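Putative uncharacterized protein (Streptococcus suis, PDB 4XZ7) probably catalyses protein cross-linking as a homodimeric transglutaminase and is a virulence factor that helps the bacterium resist phagocytosis. Local coordinates at residues A271-Y283 with T370-V383. Numbering follows the deposited sequence.
Sequences AARAFNMLGLPAY and TADLLLFNKEKSLV
Met-277 and Leu-382 join the backbones of the two segments where helix 264-277 ends, Leu-382 N giving a nearly straight hydrogen bond to Met-277 O at 3.0 Å. A Schellman motif closes this helix. Gly-279 is its C-prime residue, with the positive phi (81°) that the turn needs. Thr-370 and Val-383 pack on the glycine, and Val-383 CG2 lies 3.7 Å from Gly-279 CA.

Arg-273 makes the main polar contact. Its CG stands opposite the backbone N (chi1 -173°) and the chain bends at chi2, which carries the guanidinium across to the loop of 370-383. Arg-273 NH1 binds Leu-374 O at 2.8 Å, in the carbonyl plane and on a lone pair. Arg-273 NH2 reaches Phe-376 O at 3.2 Å by a more bent bond and also forms a salt bridge with Asp-195. Both carbonyls sit at the guanidinium edge, while Leu-374 CD2 lies over one face, offset toward the rim. Leu-374 CD2 also touches Asn-276 CB and lies 4.0 Å from Met-277 CG.

Leu-382 CD1 packs on Met-277 CB (3.7 Å) and on Leu-278 CD2. On the other flank, Leu-373 CD1 meets Pro-281 CB at 3.8 Å and Asn-276 OD1 at 3.7 Å. The Asn-276 amide bonds back to Ala-282: Asn-276 OD1 accepts from Ala-282 N and Asn-276 ND2 donates to Ala-282 O. This pins the helix to the start of strand 282-288.

The contact fastens the loop after helix 359-365 to the helix-strand unit of the transglutaminase-like domain. Phe-376 also meets Phe-107 of the second subunit edge-to-face, so the loop reaches the dimer interface. Two loop carbonyls and the Asp-195 carboxylate hold the buried guanidinium. Its charge is therefore probably well compensated, and its in-plane bonds should limit its rotation.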
loop_
_atom_site.group_PDB
_atom_site.type_symbol
_atom_site.label_atom_id
_atom_site.label_comp_id
_atom_site.label_asym_id
_atom_site.label_seq_id
_atom_site.Cartn_x
_atom_site.Cartn_y
_atom_site.Cartn_z
ATOM N N ALA B 271 20.132 -11.286 -13.940
ATOM C CA ALA B 271 21.292 -11.638 -14.750
ATOM C C ALA B 271 22.595 -11.386 -13.995
ATOM O O ALA B 271 23.501 -12.203 -14.043
ATOM C CB ALA B 271 21.287 -10.873 -16.070
ATOM N N ALA B 272 22.692 -10.257 -13.296
ATOM C CA ALA B 272 23.922 -9.928 -12.587
ATOM C C ALA B 272 24.163 -10.965 -11.508
ATOM O O ALA B 272 25.295 -11.469 -11.363
ATOM C CB ALA B 272 23.864 -8.534 -11.991
ATOM N N ARG B 273 23.099 -11.299 -10.769
ATOM C CA ARG B 273 23.212 -12.323 -9.727
ATOM C C ARG B 273 23.689 -13.639 -10.336
ATOM O O ARG B 273 24.664 -14.226 -9.864
ATOM C CB ARG B 273 21.884 -12.529 -8.997
ATOM C CG ARG B 273 21.978 -13.452 -7.797
ATOM C CD ARG B 273 22.665 -12.781 -6.611
ATOM N NE ARG B 273 22.680 -13.649 -5.436
ATOM C CZ ARG B 273 23.482 -13.469 -4.394
ATOM N NH1 ARG B 273 24.327 -12.447 -4.377
ATOM N NH2 ARG B 273 23.449 -14.309 -3.374
ATOM N N ALA B 274 23.014 -14.085 -11.394
ATOM C CA ALA B 274 23.391 -15.318 -12.097
ATOM C C ALA B 274 24.844 -15.338 -12.608
ATOM O O ALA B 274 25.520 -16.359 -12.532
ATOM C CB ALA B 274 22.449 -15.548 -13.249
ATOM N N PHE B 275 25.313 -14.217 -13.144
ATOM C CA PHE B 275 26.660 -14.137 -13.690
ATOM C C PHE B 275 27.719 -14.205 -12.596
ATOM O O PHE B 275 28.800 -14.758 -12.802
ATOM C CB PHE B 275 26.834 -12.852 -14.499
ATOM C CG PHE B 275 26.027 -12.825 -15.772
ATOM C CD1 PHE B 275 25.681 -14.007 -16.412
ATOM C CD2 PHE B 275 25.617 -11.624 -16.325
ATOM C CE1 PHE B 275 24.941 -13.988 -17.592
ATOM C CE2 PHE B 275 24.870 -11.596 -17.507
ATOM C CZ PHE B 275 24.533 -12.781 -18.135
ATOM N N ASN B 276 27.416 -13.617 -11.442
ATOM C CA ASN B 276 28.341 -13.684 -10.321
ATOM C C ASN B 276 28.435 -15.130 -9.851
ATOM O O ASN B 276 29.527 -15.611 -9.554
ATOM C CB ASN B 276 27.920 -12.751 -9.184
ATOM C CG ASN B 276 28.299 -11.304 -9.448
ATOM O OD1 ASN B 276 29.342 -11.027 -10.030
ATOM N ND2 ASN B 276 27.437 -10.372 -9.039
ATOM N N MET B 277 27.303 -15.828 -9.803
ATOM C CA MET B 277 27.321 -17.250 -9.490
ATOM C C MET B 277 28.215 -18.022 -10.468
ATOM O O MET B 277 28.939 -18.936 -10.072
ATOM C CB MET B 277 25.908 -17.825 -9.512
ATOM C CG MET B 277 25.045 -17.413 -8.320
ATOM S SD MET B 277 23.349 -18.000 -8.438
ATOM C CE MET B 277 23.587 -19.771 -8.546
ATOM N N LEU B 278 28.170 -17.639 -11.741
ATOM C CA LEU B 278 28.896 -18.341 -12.794
ATOM C C LEU B 278 30.362 -17.931 -12.882
ATOM O O LEU B 278 31.069 -18.335 -13.798
ATOM C CB LEU B 278 28.216 -18.097 -14.145
ATOM C CG LEU B 278 26.847 -18.738 -14.371
ATOM C CD1 LEU B 278 26.138 -18.123 -15.582
ATOM C CD2 LEU B 278 26.992 -20.245 -14.532
ATOM N N GLY B 279 30.819 -17.118 -11.941
ATOM C CA GLY B 279 32.198 -16.667 -11.953
ATOM C C GLY B 279 32.426 -15.511 -12.909
ATOM O O GLY B 279 33.553 -15.242 -13.302
ATOM N N LEU B 280 31.356 -14.818 -13.284
ATOM C CA LEU B 280 31.482 -13.710 -14.213
ATOM C C LEU B 280 31.129 -12.392 -13.513
ATOM O O LEU B 280 29.951 -12.018 -13.456
ATOM C CB LEU B 280 30.578 -13.934 -15.425
ATOM C CG LEU B 280 31.026 -14.774 -16.627
ATOM C CD1 LEU B 280 32.354 -15.465 -16.387
ATOM C CD2 LEU B 280 29.929 -15.781 -16.998
ATOM N N PRO B 281 32.143 -11.696 -12.958
ATOM C CA PRO B 281 31.930 -10.443 -12.213
ATOM C C PRO B 281 30.917 -9.526 -12.883
ATOM O O PRO B 281 31.119 -9.139 -14.040
ATOM C CB PRO B 281 33.316 -9.808 -12.204
ATOM C CG PRO B 281 34.244 -11.019 -12.133
ATOM C CD PRO B 281 33.571 -12.068 -13.007
ATOM N N ALA B 282 29.835 -9.204 -12.171
ATOM C CA ALA B 282 28.738 -8.449 -12.760
ATOM C C ALA B 282 28.091 -7.465 -11.784
ATOM O O ALA B 282 28.094 -7.669 -10.569
ATOM C CB ALA B 282 27.683 -9.409 -13.311
ATOM N N TYR B 283 27.550 -6.381 -12.321
ATOM C CA TYR B 283 26.722 -5.496 -11.509
ATOM C C TYR B 283 25.703 -4.835 -12.420
ATOM O O TYR B 283 25.797 -4.929 -13.652
ATOM C CB TYR B 283 27.569 -4.454 -10.729
ATOM C CG TYR B 283 28.274 -3.364 -11.545
ATOM C CD1 TYR B 283 27.917 -2.021 -11.396
ATOM C CD2 TYR B 283 29.308 -3.668 -12.433
ATOM C CE1 TYR B 283 28.557 -1.011 -12.105
ATOM C CE2 TYR B 283 29.953 -2.661 -13.159
ATOM C CZ TYR B 283 29.562 -1.335 -12.994
ATOM O OH TYR B 283 30.175 -0.318 -13.695
ATOM N N THR B 370 35.169 -14.321 -6.964
ATOM C CA THR B 370 33.801 -14.134 -7.446
ATOM C C THR B 370 32.737 -14.517 -6.402
ATOM O O THR B 370 31.668 -13.899 -6.354
ATOM C CB THR B 370 33.542 -14.931 -8.750
ATOM O OG1 THR B 370 33.477 -16.335 -8.473
ATOM C CG2 THR B 370 34.635 -14.657 -9.765
ATOM N N ALA B 371 33.023 -15.505 -5.556
ATOM C CA ALA B 371 32.039 -15.913 -4.558
ATOM C C ALA B 371 31.825 -14.808 -3.518
ATOM O O ALA B 371 30.713 -14.621 -3.018
ATOM C CB ALA B 371 32.453 -17.182 -3.896
ATOM N N ASP B 372 32.896 -14.082 -3.208
ATOM C CA ASP B 372 32.802 -12.894 -2.355
ATOM C C ASP B 372 31.844 -11.867 -2.942
ATOM O O ASP B 372 31.121 -11.200 -2.205
ATOM C CB ASP B 372 34.176 -12.247 -2.159
ATOM C CG ASP B 372 35.054 -13.024 -1.215
ATOM O OD1 ASP B 372 34.492 -13.794 -0.404
ATOM O OD2 ASP B 372 36.296 -12.861 -1.290
ATOM N N LEU B 373 31.835 -11.746 -4.271
ATOM C CA LEU B 373 30.970 -10.776 -4.938
ATOM C C LEU B 373 29.483 -11.057 -4.668
ATOM O O LEU B 373 28.633 -10.179 -4.836
ATOM C CB LEU B 373 31.241 -10.766 -6.445
ATOM C CG LEU B 373 32.631 -10.333 -6.932
ATOM C CD1 LEU B 373 32.641 -10.201 -8.452
ATOM C CD2 LEU B 373 33.090 -9.039 -6.277
ATOM N N LEU B 374 29.177 -12.279 -4.252
ATOM C CA LEU B 374 27.809 -12.669 -3.918
ATOM C C LEU B 374 27.342 -12.149 -2.551
ATOM O O LEU B 374 26.135 -12.118 -2.279
ATOM C CB LEU B 374 27.683 -14.190 -3.936
ATOM C CG LEU B 374 27.724 -14.875 -5.290
ATOM C CD1 LEU B 374 27.765 -16.391 -5.096
ATOM C CD2 LEU B 374 26.486 -14.461 -6.100
ATOM N N LEU B 375 28.304 -11.787 -1.696
ATOM C CA LEU B 375 28.056 -11.239 -0.353
ATOM C C LEU B 375 27.475 -12.232 0.642
ATOM O O LEU B 375 27.839 -12.231 1.819
ATOM C CB LEU B 375 27.117 -10.026 -0.415
ATOM C CG LEU B 375 27.676 -8.724 -0.988
ATOM C CD1 LEU B 375 26.776 -7.550 -0.588
ATOM C CD2 LEU B 375 29.123 -8.494 -0.548
ATOM N N PHE B 376 26.554 -13.061 0.183
ATOM C CA PHE B 376 25.841 -13.960 1.074
ATOM C C PHE B 376 25.424 -15.178 0.284
ATOM O O PHE B 376 25.336 -15.113 -0.935
ATOM C CB PHE B 376 24.630 -13.242 1.681
ATOM C CG PHE B 376 23.743 -14.114 2.531
ATOM C CD1 PHE B 376 24.055 -14.370 3.855
ATOM C CD2 PHE B 376 22.570 -14.637 2.015
ATOM C CE1 PHE B 376 23.222 -15.161 4.641
ATOM C CE2 PHE B 376 21.739 -15.421 2.790
ATOM C CZ PHE B 376 22.066 -15.686 4.104
ATOM N N ASN B 377 25.172 -16.281 0.976
ATOM C CA ASN B 377 24.847 -17.541 0.327
ATOM C C ASN B 377 25.949 -17.938 -0.657
ATOM O O ASN B 377 25.676 -18.517 -1.714
ATOM C CB ASN B 377 23.493 -17.445 -0.380
ATOM C CG ASN B 377 22.871 -18.798 -0.613
ATOM O OD1 ASN B 377 23.262 -19.777 0.017
ATOM N ND2 ASN B 377 21.910 -18.868 -1.529
ATOM N N LYS B 378 27.193 -17.621 -0.284
ATOM C CA LYS B 378 28.381 -17.813 -1.123
ATOM C C LYS B 378 28.537 -19.229 -1.665
ATOM O O LYS B 378 29.233 -19.446 -2.656
ATOM C CB LYS B 378 29.654 -17.446 -0.339
ATOM C CG LYS B 378 29.733 -15.986 0.049
ATOM C CD LYS B 378 31.080 -15.607 0.643
ATOM C CE LYS B 378 31.137 -14.094 0.801
ATOM N NZ LYS B 378 32.490 -13.619 1.155
ATOM N N GLU B 379 27.886 -20.185 -1.017
ATOM C CA GLU B 379 28.033 -21.579 -1.392
ATOM C C GLU B 379 27.365 -21.875 -2.726
ATOM O O GLU B 379 27.741 -22.821 -3.406
ATOM C CB GLU B 379 27.457 -22.491 -0.307
ATOM C CG GLU B 379 26.003 -22.885 -0.532
ATOM C CD GLU B 379 25.849 -24.365 -0.826
ATOM O OE1 GLU B 379 24.905 -24.731 -1.560
ATOM O OE2 GLU B 379 26.670 -25.159 -0.315
ATOM N N LYS B 380 26.385 -21.068 -3.118
ATOM C CA LYS B 380 25.662 -21.364 -4.348
ATOM C C LYS B 380 26.496 -21.011 -5.580
ATOM O O LYS B 380 26.114 -21.333 -6.707
ATOM C CB LYS B 380 24.312 -20.643 -4.376
ATOM C CG LYS B 380 23.145 -21.601 -4.581
ATOM C CD LYS B 380 23.153 -22.703 -3.521
ATOM C CE LYS B 380 22.448 -23.962 -4.019
ATOM N NZ LYS B 380 21.129 -23.658 -4.648
ATOM N N SER B 381 27.634 -20.355 -5.357
ATOM C CA SER B 381 28.642 -20.170 -6.399
ATOM C C SER B 381 28.938 -21.491 -7.108
ATOM O O SER B 381 29.044 -22.538 -6.470
ATOM C CB SER B 381 29.930 -19.593 -5.805
ATOM O OG SER B 381 31.005 -19.651 -6.732
ATOM N N LEU B 382 29.048 -21.430 -8.430
ATOM C CA LEU B 382 29.219 -22.619 -9.253
ATOM C C LEU B 382 30.665 -22.807 -9.650
ATOM O O LEU B 382 31.001 -23.715 -10.408
ATOM C CB LEU B 382 28.349 -22.525 -10.501
ATOM C CG LEU B 382 26.861 -22.343 -10.202
ATOM C CD1 LEU B 382 26.316 -21.156 -10.968
ATOM C CD2 LEU B 382 26.118 -23.619 -10.550
ATOM N N VAL B 383 31.516 -21.929 -9.141
ATOM C CA VAL B 383 32.934 -21.966 -9.460
ATOM C C VAL B 383 33.759 -22.014 -8.177
ATOM O O VAL B 383 34.919 -21.602 -8.154
ATOM C CB VAL B 383 33.350 -20.743 -10.311
ATOM C CG1 VAL B 383 32.706 -20.813 -11.696
ATOM C CG2 VAL B 383 32.967 -19.439 -9.599
#